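Local coordinates for protein imidazoleglycerol-phosphate dehydratase (Pyrococcus furiosus, PDB 5DNL) that catalyses the dehydration of imidazoleglycerol phosphate to 3-(imidazol-4-yl)-2-oxopropyl phosphate, the sixth step of histidine biosynthesis, at residues V105-E111 and E142-V148; P71-F77 and V161-E167; R3-T8 and H53-D57; G78-M84 and K153-A158. Residues are numbered along the deposited sequence.

Contact 1 (V105-E111 and E142-V148). With MN (manganese (II) ion), chain E; MN (manganese (II) ion), chain D; 5DL ([(2S)-2-hydroxy-3-(1H-1,2,4-triazol-1-yl)propyl]phosphonic acid), chain F.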
# COMPACT_ATOMS: atom_id res chain seq x y z
N VAL A 105 27.90 6.96 8.76
CA VAL A 105 27.51 6.78 10.16
C VAL A 105 26.03 7.05 10.33
O VAL A 105 25.36 7.62 9.44
CB VAL A 105 28.36 7.67 11.11
CG1 VAL A 105 29.82 7.32 10.98
CG2 VAL A 105 28.17 9.15 10.84
N ASN A 106 25.51 6.62 11.48
CA ASN A 106 24.09 6.72 11.78
C ASN A 106 23.96 6.96 13.27
O ASN A 106 23.94 6.03 14.07
CB ASN A 106 23.33 5.46 11.36
CG ASN A 106 21.83 5.58 11.55
OD1 ASN A 106 21.32 6.62 11.94
ND2 ASN A 106 21.11 4.51 11.25
N ILE A 107 23.99 8.24 13.62
CA ILE A 107 23.93 8.65 15.02
C ILE A 107 22.48 8.76 15.45
O ILE A 107 21.73 9.58 14.89
CB ILE A 107 24.63 9.99 15.21
CG1 ILE A 107 26.13 9.87 14.89
CG2 ILE A 107 24.43 10.49 16.63
CD1 ILE A 107 26.89 11.17 14.94
N LYS A 108 22.09 7.96 16.43
CA LYS A 108 20.72 7.97 16.98
C LYS A 108 20.65 8.93 18.16
O LYS A 108 19.73 9.71 18.25
CB LYS A 108 20.27 6.58 17.39
CG LYS A 108 18.84 6.53 17.96
CD LYS A 108 18.37 5.11 18.22
CE LYS A 108 16.92 5.09 18.70
NZ LYS A 108 16.55 3.75 19.23
N ASP A 109 21.61 8.84 19.08
CA ASP A 109 21.64 9.68 20.27
C ASP A 109 22.73 10.75 20.10
O ASP A 109 23.93 10.50 20.28
CB ASP A 109 21.88 8.85 21.53
CG ASP A 109 20.90 7.66 21.69
OD1 ASP A 109 19.73 7.75 21.27
OD2 ASP A 109 21.33 6.64 22.26
N ALA A 110 22.31 11.94 19.69
CA ALA A 110 23.24 13.02 19.40
C ALA A 110 23.89 13.54 20.68
O ALA A 110 23.34 13.40 21.78
CB ALA A 110 22.51 14.15 18.69
N GLU A 111 25.03 14.18 20.51
CA GLU A 111 25.74 14.78 21.64
C GLU A 111 26.34 16.11 21.21
O GLU A 111 26.99 16.19 20.16
CB GLU A 111 26.85 13.82 22.08
CG GLU A 111 27.52 14.22 23.38
CD GLU A 111 28.38 13.09 23.92
OE1 GLU A 111 27.86 11.95 24.06
OE2 GLU A 111 29.58 13.34 24.15
N GLU A 142 24.67 3.59 18.32
CA GLU A 142 23.70 4.67 18.51
C GLU A 142 24.30 5.96 19.05
O GLU A 142 23.87 7.04 18.68
CB GLU A 142 22.58 4.17 19.45
CG GLU A 142 21.92 2.91 18.88
CD GLU A 142 20.56 2.57 19.43
OE1 GLU A 142 20.23 3.00 20.54
OE2 GLU A 142 19.81 1.85 18.74
N ASN A 143 25.27 5.87 19.97
CA ASN A 143 25.77 7.03 20.68
C ASN A 143 26.79 7.84 19.87
O ASN A 143 27.78 7.30 19.38
CB ASN A 143 26.42 6.59 21.99
CG ASN A 143 26.89 7.74 22.82
OD1 ASN A 143 27.96 8.28 22.58
ND2 ASN A 143 26.07 8.17 23.78
N ALA A 144 26.57 9.14 19.73
CA ALA A 144 27.43 9.98 18.88
C ALA A 144 28.90 9.92 19.28
O ALA A 144 29.77 9.80 18.44
CB ALA A 144 26.97 11.43 18.89
N HIS A 145 29.17 10.06 20.57
CA HIS A 145 30.55 10.11 21.07
C HIS A 145 31.21 8.77 20.82
O HIS A 145 32.36 8.71 20.37
CB HIS A 145 30.49 10.42 22.57
CG HIS A 145 31.80 10.70 23.25
ND1 HIS A 145 31.90 11.69 24.19
CD2 HIS A 145 32.99 10.07 23.23
CE1 HIS A 145 33.12 11.70 24.69
NE2 HIS A 145 33.80 10.73 24.13
N HIS A 146 30.50 7.68 21.11
CA HIS A 146 31.08 6.34 20.92
C HIS A 146 31.39 6.09 19.44
O HIS A 146 32.45 5.56 19.10
CB HIS A 146 30.17 5.26 21.44
CG HIS A 146 29.93 5.33 22.92
ND1 HIS A 146 28.88 4.68 23.54
CD2 HIS A 146 30.61 5.97 23.90
CE1 HIS A 146 28.94 4.91 24.83
NE2 HIS A 146 29.96 5.70 25.08
N ILE A 147 30.49 6.51 18.55
CA ILE A 147 30.67 6.33 17.11
C ILE A 147 31.86 7.15 16.61
O ILE A 147 32.74 6.63 15.91
CB ILE A 147 29.38 6.68 16.33
CG1 ILE A 147 28.29 5.65 16.64
CG2 ILE A 147 29.64 6.74 14.84
CD1 ILE A 147 26.88 6.10 16.29
N VAL A 148 31.88 8.43 16.95
CA VAL A 148 32.91 9.33 16.42
C VAL A 148 34.28 8.96 17.04
O VAL A 148 35.29 8.89 16.32
CB VAL A 148 32.53 10.79 16.66
CG1 VAL A 148 33.66 11.75 16.26
CG2 VAL A 148 31.29 11.14 15.85
MN MN E . 35.72 9.76 25.08
MN MN D . 30.51 6.37 27.21
N1 5DL F . 34.31 8.16 25.75
C3 5DL F . 33.72 6.14 26.55
N2 5DL F . 34.71 6.88 26.03
C8 5DL F . 38.50 6.37 26.27
C7 5DL F . 37.16 7.04 26.57
C6 5DL F . 36.05 6.36 25.79
C5 5DL F . 33.02 8.15 26.13
O10 5DL F . 38.01 4.37 27.99
P9 5DL F . 38.61 4.60 26.64
O11 5DL F . 40.08 4.24 26.56
O12 5DL F . 37.86 3.82 25.57
O13 5DL F . 37.19 8.44 26.23
N4 5DL F . 32.63 6.96 26.61
O HOH W 1 23.57 6.68 24.02
O HOH W 2 21.33 3.59 22.90
O HOH W 3 31.47 4.45 27.71
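A backbone-bonded loop-to-helix contact joins the irregular chain after strand 100-104 to the first turn of helix 144-162, where the manganese-binding histidines sit. E142 O accepts from K108 N (3.0 Å) and D109 N (2.9 Å), and A144 N donates to D109 O (3.0 Å), so D109 and N143 form a single beta bridge. N143 N-caps the helix, H146 N donating to N143 OD1 (3.0 Å). E111 OE2 accepts from H145 ND1 (2.8 Å), a geometry consistent with holding the ring so that H145 NE2 meets one manganese at 2.3 Å; H146 NE2 binds the other, also at 2.3 Å. The inhibitor's triazole spans the two ions. Apolar contacts complete the joint: I107 CG2 packs on A144 CB (3.5 Å) and V105 CG1 on I147 CG2 (3.9 Å). D109, N143 and E111 also have polar partners on a second subunit: K120 (a salt bridge), S117 and H52, respectively. V105 and I107 rest on V116 of helix 116-130, and I147 reaches strands 87-94 and 133-140.

Contact 2 (P71-F77 and V161-E167); sequences PEKFTRF and VATKESE. With 5DL ([(2S)-2-hydroxy-3-(1H-1,2,4-triazol-1-yl)propyl]phosphonic acid), chain I.
R76 takes a positive phi (81/-50), unusual for any residue other than glycine, just where the loop before strand 77-84 meets the C-terminal end of helix 144-162. The two segments run antiparallel, with F74 CA 4.4 Å from E165 CA in a single beta bridge and R76 CA 4.6 Å from A162 CA. Near-extended K73 (-113/122) and F74 (-133/159) lead into T75 (-65/-30); opposite them, the helix ends at A162 and K164 to S166 are extended. S166 N donates to K73 O (2.9 Å), T75 N to K164 O (2.9 Å) and R76 N to A162 O (2.9 Å). With chi1 at m, T75 OG1 adds a second bond to K164 O (3.1 Å). A CA-H...O contact from F74 CA to K164 O (3.3 Å) reinforces the pairing. P71 CG packs on E165 CB (3.8 Å), and a water links K73 N to E165 OE1 (3.0 and 3.1 Å). R76 points away from the helix end, its chain extended (chi1 to chi3 all t). R76 NH1 donates to inhibitor O11 (2.8 Å) and R76 NH2 to O12 (3.0 Å), while D94 forms a salt bridge with R76 NE. Backbone bonding thus holds the loop at the helix end. The two-pronged hydrogen bond to the phosphonate, with R98, S171 and K173 in the same pocket, implies that R76 probably binds the substrate's phosphate likewise.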
# COMPACT_ATOMS: atom_id res chain seq x y z
N PRO A 71 57.80 6.77 4.82
CA PRO A 71 58.98 6.28 4.11
C PRO A 71 58.77 6.20 2.60
O PRO A 71 57.64 6.28 2.12
CB PRO A 71 59.20 4.89 4.70
CG PRO A 71 57.93 4.49 5.33
CD PRO A 71 57.17 5.74 5.66
N GLU A 72 59.85 6.03 1.85
CA GLU A 72 59.76 5.95 0.41
C GLU A 72 58.83 4.82 -0.02
O GLU A 72 57.99 5.01 -0.89
CB GLU A 72 61.16 5.73 -0.18
CG GLU A 72 61.24 5.72 -1.70
CD GLU A 72 62.63 5.33 -2.17
OE1 GLU A 72 62.74 4.34 -2.92
OE2 GLU A 72 63.60 6.00 -1.78
N LYS A 73 59.01 3.67 0.60
CA LYS A 73 58.19 2.49 0.34
C LYS A 73 57.40 2.23 1.60
O LYS A 73 57.97 2.00 2.67
CB LYS A 73 59.07 1.29 0.02
CG LYS A 73 59.90 1.51 -1.23
CD LYS A 73 60.86 0.35 -1.47
CE LYS A 73 61.86 0.71 -2.55
NZ LYS A 73 62.68 -0.47 -2.93
N PHE A 74 56.07 2.22 1.47
CA PHE A 74 55.19 2.09 2.63
C PHE A 74 54.11 1.05 2.36
O PHE A 74 53.80 0.76 1.20
CB PHE A 74 54.57 3.45 3.02
CG PHE A 74 53.96 4.17 1.88
CD1 PHE A 74 52.64 3.97 1.52
CD2 PHE A 74 54.71 5.07 1.11
CE1 PHE A 74 52.09 4.63 0.45
CE2 PHE A 74 54.16 5.74 0.04
CZ PHE A 74 52.83 5.51 -0.30
N THR A 75 53.54 0.53 3.45
CA THR A 75 52.63 -0.61 3.44
C THR A 75 51.32 -0.30 2.69
O THR A 75 50.73 -1.20 2.09
CB THR A 75 52.39 -1.07 4.89
OG1 THR A 75 53.64 -1.59 5.42
CG2 THR A 75 51.34 -2.15 5.01
N ARG A 76 50.90 0.97 2.71
CA ARG A 76 49.82 1.55 1.87
C ARG A 76 48.41 1.27 2.43
O ARG A 76 47.59 2.18 2.52
CB ARG A 76 49.90 1.11 0.40
CG ARG A 76 48.78 1.65 -0.47
CD ARG A 76 48.89 1.18 -1.89
NE ARG A 76 47.67 1.53 -2.61
CZ ARG A 76 47.34 1.12 -3.83
NH1 ARG A 76 48.16 0.37 -4.57
NH2 ARG A 76 46.18 1.50 -4.34
N PHE A 77 48.14 0.01 2.76
CA PHE A 77 46.85 -0.43 3.25
C PHE A 77 46.83 -0.63 4.75
O PHE A 77 47.77 -1.19 5.30
CB PHE A 77 46.47 -1.71 2.56
CG PHE A 77 46.29 -1.58 1.08
CD1 PHE A 77 45.08 -1.13 0.58
CD2 PHE A 77 47.31 -1.89 0.19
CE1 PHE A 77 44.90 -0.98 -0.79
CE2 PHE A 77 47.13 -1.73 -1.17
CZ PHE A 77 45.91 -1.29 -1.66
N VAL A 161 49.21 0.88 10.59
CA VAL A 161 49.56 -0.21 9.67
C VAL A 161 49.99 0.35 8.31
O VAL A 161 51.01 -0.06 7.74
CB VAL A 161 48.37 -1.17 9.48
CG1 VAL A 161 48.66 -2.26 8.47
CG2 VAL A 161 47.94 -1.78 10.81
N ALA A 162 49.21 1.26 7.77
CA ALA A 162 49.41 1.76 6.40
C ALA A 162 50.68 2.58 6.20
O ALA A 162 51.20 2.62 5.08
CB ALA A 162 48.21 2.57 5.94
N THR A 163 51.17 3.23 7.27
CA THR A 163 52.31 4.14 7.17
C THR A 163 53.64 3.45 7.50
O THR A 163 54.68 4.09 7.45
CB THR A 163 52.14 5.37 8.09
OG1 THR A 163 52.03 4.95 9.45
CG2 THR A 163 50.90 6.18 7.70
N LYS A 164 53.60 2.16 7.82
CA LYS A 164 54.84 1.41 8.12
C LYS A 164 55.65 1.21 6.86
O LYS A 164 55.11 1.10 5.77
CB LYS A 164 54.50 0.04 8.72
CG LYS A 164 54.70 -0.11 10.21
CD LYS A 164 54.42 -1.53 10.68
CE LYS A 164 55.15 -2.62 9.91
NZ LYS A 164 55.10 -3.93 10.61
N GLU A 165 56.97 1.12 7.01
CA GLU A 165 57.84 0.87 5.87
C GLU A 165 57.62 -0.53 5.25
O GLU A 165 57.38 -1.50 5.97
CB GLU A 165 59.32 1.06 6.28
CG GLU A 165 60.28 0.99 5.10
CD GLU A 165 61.70 1.36 5.47
OE1 GLU A 165 62.56 1.37 4.56
OE2 GLU A 165 61.97 1.63 6.65
N SER A 166 57.69 -0.58 3.92
CA SER A 166 57.54 -1.78 3.10
C SER A 166 58.83 -2.02 2.34
O SER A 166 59.61 -1.11 2.12
CB SER A 166 56.43 -1.57 2.06
OG SER A 166 56.41 -2.64 1.11
N GLU A 167 59.00 -3.25 1.87
CA GLU A 167 60.12 -3.58 0.98
C GLU A 167 59.90 -3.20 -0.50
O GLU A 167 60.84 -3.24 -1.27
CB GLU A 167 60.48 -5.06 1.10
CG GLU A 167 61.17 -5.40 2.42
CD GLU A 167 61.20 -6.89 2.71
OE1 GLU A 167 60.14 -7.44 3.08
OE2 GLU A 167 62.28 -7.50 2.59
N1 5DL I . 42.06 0.18 -11.50
C3 5DL I . 42.06 1.99 -10.14
N2 5DL I . 42.61 0.81 -10.41
C8 5DL I . 46.03 -0.54 -9.36
C7 5DL I . 44.99 0.04 -10.34
C6 5DL I . 43.68 0.22 -9.63
C5 5DL I . 41.12 1.06 -11.90
O10 5DL I . 46.59 1.91 -8.42
P9 5DL I . 46.43 0.51 -7.93
O11 5DL I . 47.72 -0.04 -7.34
O12 5DL I . 45.29 0.38 -6.93
O13 5DL I . 44.83 -0.84 -11.46
N4 5DL I . 41.12 2.14 -11.08
O HOH W 4 61.49 3.02 2.11

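Contact 3 (R3-T8 and H53-D57); sequences RTTKET and HLWED. With MN (manganese (II) ion), chain B; MN (manganese (II) ion), chain C; 5DL ([(2S)-2-hydroxy-3-(1H-1,2,4-triazol-1-yl)propyl]phosphonic acid), chain G.
D57 OD2 (chi1 m) accepts from T8 OG1 (2.6 Å) and forms a salt bridge with NH1 of extended R3 (chi1 to chi3 t, 3.2 Å). One water joins R3 NH2 (2.9 Å) to D57 OD1 (2.7 Å); another donates to D57 OD2 (2.6 Å) and E7 OE1 (2.8 Å). T5 OG1 accepts from E7 N (2.9 Å), an ST turn, and T8 N (3.2 Å), which makes it an ST motif; T5 N bonds T8 O (2.8 Å). Segment 53-57 is helical; T8 CA lies 6.5 Å from L54 CA. E7 OE1 lies over one face of the H53 ring, 3.4 Å from H53 CG, and E7 OE2 is 2.8 Å from inhibitor O13. H53 (chi1 m), its ND1 hydrogen-bonded to D49, binds one manganese through NE2 (2.4 Å), a site completed by H29, H145 and E149 of a neighbouring subunit; E56 OE1 binds the other (2.2 Å). T8 CG2 packs on H53 CB (3.8 Å). The turn between strands 2-4 and 8-14 lies against the N-terminal part of helix 51-69, whose L54 faces strand 42-48.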
# COMPACT_ATOMS: atom_id res chain seq x y z
N ARG A 3 50.28 25.17 8.37
CA ARG A 3 49.39 25.63 7.32
C ARG A 3 48.65 26.83 7.85
O ARG A 3 48.00 26.74 8.89
CB ARG A 3 48.41 24.53 6.90
CG ARG A 3 47.52 24.92 5.73
CD ARG A 3 46.56 23.79 5.37
NE ARG A 3 45.63 24.12 4.29
CZ ARG A 3 44.46 24.74 4.42
NH1 ARG A 3 44.04 25.20 5.59
NH2 ARG A 3 43.71 24.94 3.35
N THR A 4 48.74 27.95 7.13
CA THR A 4 48.17 29.20 7.59
C THR A 4 47.32 29.83 6.51
O THR A 4 47.76 29.98 5.37
CB THR A 4 49.29 30.20 7.99
OG1 THR A 4 50.22 29.54 8.87
CG2 THR A 4 48.70 31.43 8.68
N THR A 5 46.08 30.17 6.86
CA THR A 5 45.21 30.95 6.00
C THR A 5 44.69 32.12 6.81
O THR A 5 45.01 32.27 7.99
CB THR A 5 44.00 30.13 5.46
OG1 THR A 5 43.05 29.92 6.50
CG2 THR A 5 44.44 28.79 4.89
N LYS A 6 43.84 32.93 6.20
CA LYS A 6 43.15 33.97 6.95
C LYS A 6 42.12 33.43 7.95
O LYS A 6 41.66 34.18 8.81
CB LYS A 6 42.47 34.98 6.00
CG LYS A 6 43.47 35.74 5.14
CD LYS A 6 42.80 36.73 4.21
CE LYS A 6 43.82 37.46 3.35
NZ LYS A 6 43.17 38.44 2.43
N GLU A 7 41.75 32.14 7.84
CA GLU A 7 40.78 31.50 8.74
C GLU A 7 41.42 30.74 9.90
O GLU A 7 40.90 30.76 11.02
CB GLU A 7 39.92 30.51 7.93
CG GLU A 7 39.10 31.17 6.83
CD GLU A 7 38.47 30.18 5.87
OE1 GLU A 7 38.78 28.99 5.92
OE2 GLU A 7 37.67 30.63 5.03
N THR A 8 42.50 30.03 9.62
CA THR A 8 43.12 29.12 10.59
C THR A 8 44.65 29.16 10.52
O THR A 8 45.21 29.50 9.48
CB THR A 8 42.71 27.64 10.39
OG1 THR A 8 43.17 27.19 9.12
CG2 THR A 8 41.20 27.45 10.49
N HIS A 53 36.12 25.15 9.83
CA HIS A 53 37.43 25.47 9.27
C HIS A 53 38.54 24.76 10.07
O HIS A 53 39.50 24.26 9.51
CB HIS A 53 37.70 26.96 9.22
CG HIS A 53 36.74 27.73 8.36
ND1 HIS A 53 36.50 29.07 8.56
CD2 HIS A 53 35.97 27.37 7.31
CE1 HIS A 53 35.63 29.50 7.67
NE2 HIS A 53 35.30 28.49 6.89
N LEU A 54 38.41 24.74 11.39
CA LEU A 54 39.36 24.02 12.23
C LEU A 54 39.43 22.54 11.92
O LEU A 54 40.50 21.98 11.71
CB LEU A 54 39.02 24.20 13.71
CG LEU A 54 39.84 23.39 14.69
CD1 LEU A 54 41.29 23.88 14.73
CD2 LEU A 54 39.20 23.40 16.07
N TRP A 55 38.28 21.87 11.92
CA TRP A 55 38.27 20.41 11.71
C TRP A 55 38.84 20.02 10.34
O TRP A 55 39.62 19.08 10.21
CB TRP A 55 36.87 19.81 11.95
CG TRP A 55 36.50 19.68 13.41
CD1 TRP A 55 36.42 20.70 14.33
CD2 TRP A 55 36.19 18.47 14.12
NE1 TRP A 55 36.08 20.19 15.55
CE2 TRP A 55 35.93 18.83 15.46
CE3 TRP A 55 36.09 17.11 13.75
CZ2 TRP A 55 35.58 17.89 16.42
CZ3 TRP A 55 35.74 16.19 14.71
CH2 TRP A 55 35.50 16.58 16.03
N GLU A 56 38.39 20.72 9.31
CA GLU A 56 38.87 20.46 7.95
C GLU A 56 40.36 20.76 7.86
O GLU A 56 41.11 19.95 7.31
CB GLU A 56 38.09 21.34 6.97
CG GLU A 56 38.63 21.29 5.56
CD GLU A 56 37.70 21.89 4.54
OE1 GLU A 56 36.62 22.42 4.93
OE2 GLU A 56 38.06 21.87 3.35
N ASP A 57 40.80 21.92 8.36
CA ASP A 57 42.18 22.32 8.18
C ASP A 57 43.16 21.50 9.03
O ASP A 57 44.29 21.24 8.61
CB ASP A 57 42.31 23.80 8.42
CG ASP A 57 41.55 24.64 7.39
OD1 ASP A 57 40.87 24.09 6.47
OD2 ASP A 57 41.62 25.88 7.51
MN MN B . 33.83 28.80 5.07
MN MN C . 34.58 22.33 4.14
N1 5DL G . 34.24 26.77 4.22
C3 5DL G . 35.11 25.28 2.78
N2 5DL G . 34.85 26.57 3.01
C8 5DL G . 36.47 29.68 1.46
C7 5DL G . 36.17 28.67 2.57
C6 5DL G . 35.18 27.63 2.06
C5 5DL G . 34.14 25.53 4.71
O10 5DL G . 38.22 28.04 0.27
P9 5DL G . 37.15 29.02 -0.08
O11 5DL G . 37.64 30.21 -0.88
O12 5DL G . 36.03 28.34 -0.86
O13 5DL G . 35.63 29.30 3.73
N4 5DL G . 34.66 24.59 3.87
O HOH W 5 40.95 25.44 4.13
O HOH W 6 41.34 27.96 5.99
O HOH W 7 35.70 22.34 2.24

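Contact 4 (G78-M84 and K153-A158). With 5DL ([(2S)-2-hydroxy-3-(1H-1,2,4-triazol-1-yl)propyl]phosphonic acid), chain F.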
# COMPACT_ATOMS: atom_id res chain seq x y z
N GLY A 78 45.75 -0.21 5.40
CA GLY A 78 45.52 -0.52 6.78
C GLY A 78 44.05 -0.44 7.12
O GLY A 78 43.35 0.41 6.59
N ASN A 79 43.60 -1.36 7.96
CA ASN A 79 42.21 -1.41 8.42
C ASN A 79 42.13 -1.47 9.92
O ASN A 79 43.08 -1.90 10.59
CB ASN A 79 41.47 -2.62 7.88
CG ASN A 79 41.46 -2.69 6.37
OD1 ASN A 79 41.06 -1.74 5.68
ND2 ASN A 79 41.85 -3.84 5.84
N ALA A 80 40.98 -1.09 10.46
CA ALA A 80 40.69 -1.28 11.87
C ALA A 80 39.19 -1.49 12.03
O ALA A 80 38.41 -0.89 11.31
CB ALA A 80 41.15 -0.09 12.68
N ILE A 81 38.79 -2.35 12.95
CA ILE A 81 37.40 -2.44 13.37
C ILE A 81 37.45 -2.10 14.85
O ILE A 81 38.09 -2.83 15.61
CB ILE A 81 36.77 -3.80 13.11
CG1 ILE A 81 36.65 -4.03 11.61
CG2 ILE A 81 35.39 -3.87 13.76
CD1 ILE A 81 36.14 -5.41 11.20
N MET A 82 36.80 -1.01 15.23
CA MET A 82 36.89 -0.49 16.58
C MET A 82 35.53 -0.48 17.26
O MET A 82 34.62 0.20 16.78
CB MET A 82 37.43 0.93 16.53
CG MET A 82 37.90 1.46 17.87
SD MET A 82 39.42 0.66 18.42
CE MET A 82 40.04 0.00 16.85
N PRO A 83 35.39 -1.23 18.37
CA PRO A 83 34.22 -1.13 19.22
C PRO A 83 34.37 0.01 20.22
O PRO A 83 35.49 0.35 20.62
CB PRO A 83 34.18 -2.48 19.95
CG PRO A 83 35.58 -2.96 19.96
CD PRO A 83 36.30 -2.31 18.83
N MET A 84 33.24 0.62 20.57
CA MET A 84 33.16 1.42 21.78
C MET A 84 31.75 1.27 22.31
O MET A 84 30.81 1.92 21.81
CB MET A 84 33.51 2.88 21.55
CG MET A 84 33.43 3.64 22.87
SD MET A 84 34.08 5.32 22.93
CE MET A 84 35.72 5.02 22.32
N LYS A 153 39.80 6.45 16.80
CA LYS A 153 40.68 5.35 17.23
C LYS A 153 41.03 4.47 16.03
O LYS A 153 42.19 4.06 15.85
CB LYS A 153 40.00 4.48 18.29
CG LYS A 153 39.78 5.11 19.66
CD LYS A 153 39.29 4.06 20.64
CE LYS A 153 39.16 4.58 22.07
NZ LYS A 153 38.92 3.43 22.99
N GLY A 154 40.02 4.17 15.22
CA GLY A 154 40.19 3.37 14.05
C GLY A 154 41.09 3.96 13.00
O GLY A 154 41.88 3.25 12.39
N LEU A 155 40.95 5.25 12.74
CA LEU A 155 41.88 5.95 11.85
C LEU A 155 43.31 5.81 12.35
O LEU A 155 44.22 5.57 11.56
CB LEU A 155 41.50 7.41 11.70
CG LEU A 155 40.32 7.66 10.76
CD1 LEU A 155 39.79 9.07 10.99
CD2 LEU A 155 40.71 7.46 9.31
N GLY A 156 43.51 5.98 13.65
CA GLY A 156 44.86 5.84 14.21
C GLY A 156 45.40 4.44 14.00
O GLY A 156 46.52 4.29 13.48
N MET A 157 44.61 3.43 14.34
CA MET A 157 45.03 2.03 14.17
C MET A 157 45.29 1.69 12.70
O MET A 157 46.25 1.02 12.39
CB MET A 157 43.98 1.07 14.70
CG MET A 157 43.78 1.08 16.19
SD MET A 157 45.11 0.23 17.07
CE MET A 157 45.70 -0.80 15.75
N ALA A 158 44.42 2.13 11.81
CA ALA A 158 44.56 1.81 10.39
C ALA A 158 45.80 2.45 9.80
O ALA A 158 46.54 1.80 9.04
CB ALA A 158 43.31 2.22 9.61
N1 5DL F . 34.31 8.16 25.75
C3 5DL F . 33.72 6.14 26.55
N2 5DL F . 34.71 6.88 26.03
C8 5DL F . 38.50 6.37 26.27
C7 5DL F . 37.16 7.04 26.57
C6 5DL F . 36.05 6.36 25.79
C5 5DL F . 33.02 8.15 26.13
O10 5DL F . 38.01 4.37 27.99
P9 5DL F . 38.61 4.60 26.64
O11 5DL F . 40.08 4.24 26.56
O12 5DL F . 37.86 3.82 25.57
O13 5DL F . 37.19 8.44 26.23
N4 5DL F . 32.63 6.96 26.61
O HOH W 8 36.82 1.51 22.70
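This is beta-alpha layer packing: strand 77-84, outermost of its sheet within this chain, packs along helix 144-162 in a domain of the S5 clan. The two axes approach to 6.5 Å with N-to-C directions 146° apart, so they run roughly antiparallel. No direct hydrogen bond joins the segments, and apolar contact dominates. A80 CB touches M157 CB (3.7 Å) and A158 CB (4.4 Å); M82 CE meets M157 CG (3.9 Å), M82 CG lies against K153 CB (3.7 Å) and M84 CE packs on K153 CE (3.5 Å). The backbones come close where G78 CA makes a CA-H...O contact with A158 O (3.4 Å), and a beta carbon on G78 would clash; A80 CB also reaches G154 O (3.4 Å). Alternate strand side chains face elsewhere, and I81 packs on L90 of a neighbouring subunit. Polar links form at the far end: a water joins P83 O (2.7 Å) to K153 NZ (2.9 Å), and K153 NZ donates to inhibitor O12 at 2.8 Å.

Three of the four contacts draw on helix 144-162: contact 1 at its start, contact 4 midway and contact 2 at its end, and their centres are 16 Å (1 to 4), 17 Å (2 to 4) and 32 Å (1 to 2) apart. Contact 4 touches both others. Along the chain contact 3 closes first; contact 2 then encloses contact 4, which encloses contact 1. Contact 3 belongs to the other sheet-and-helix half, centre to centre 26 Å from contacts 1 and 4 and 28 Å from contact 2. The split has a functional meaning: each active site is assembled from several subunits of the 24-chain particle, combining metal ligands of contacts 1 and 3 with phosphonate-binding groups of contacts 2 and 4.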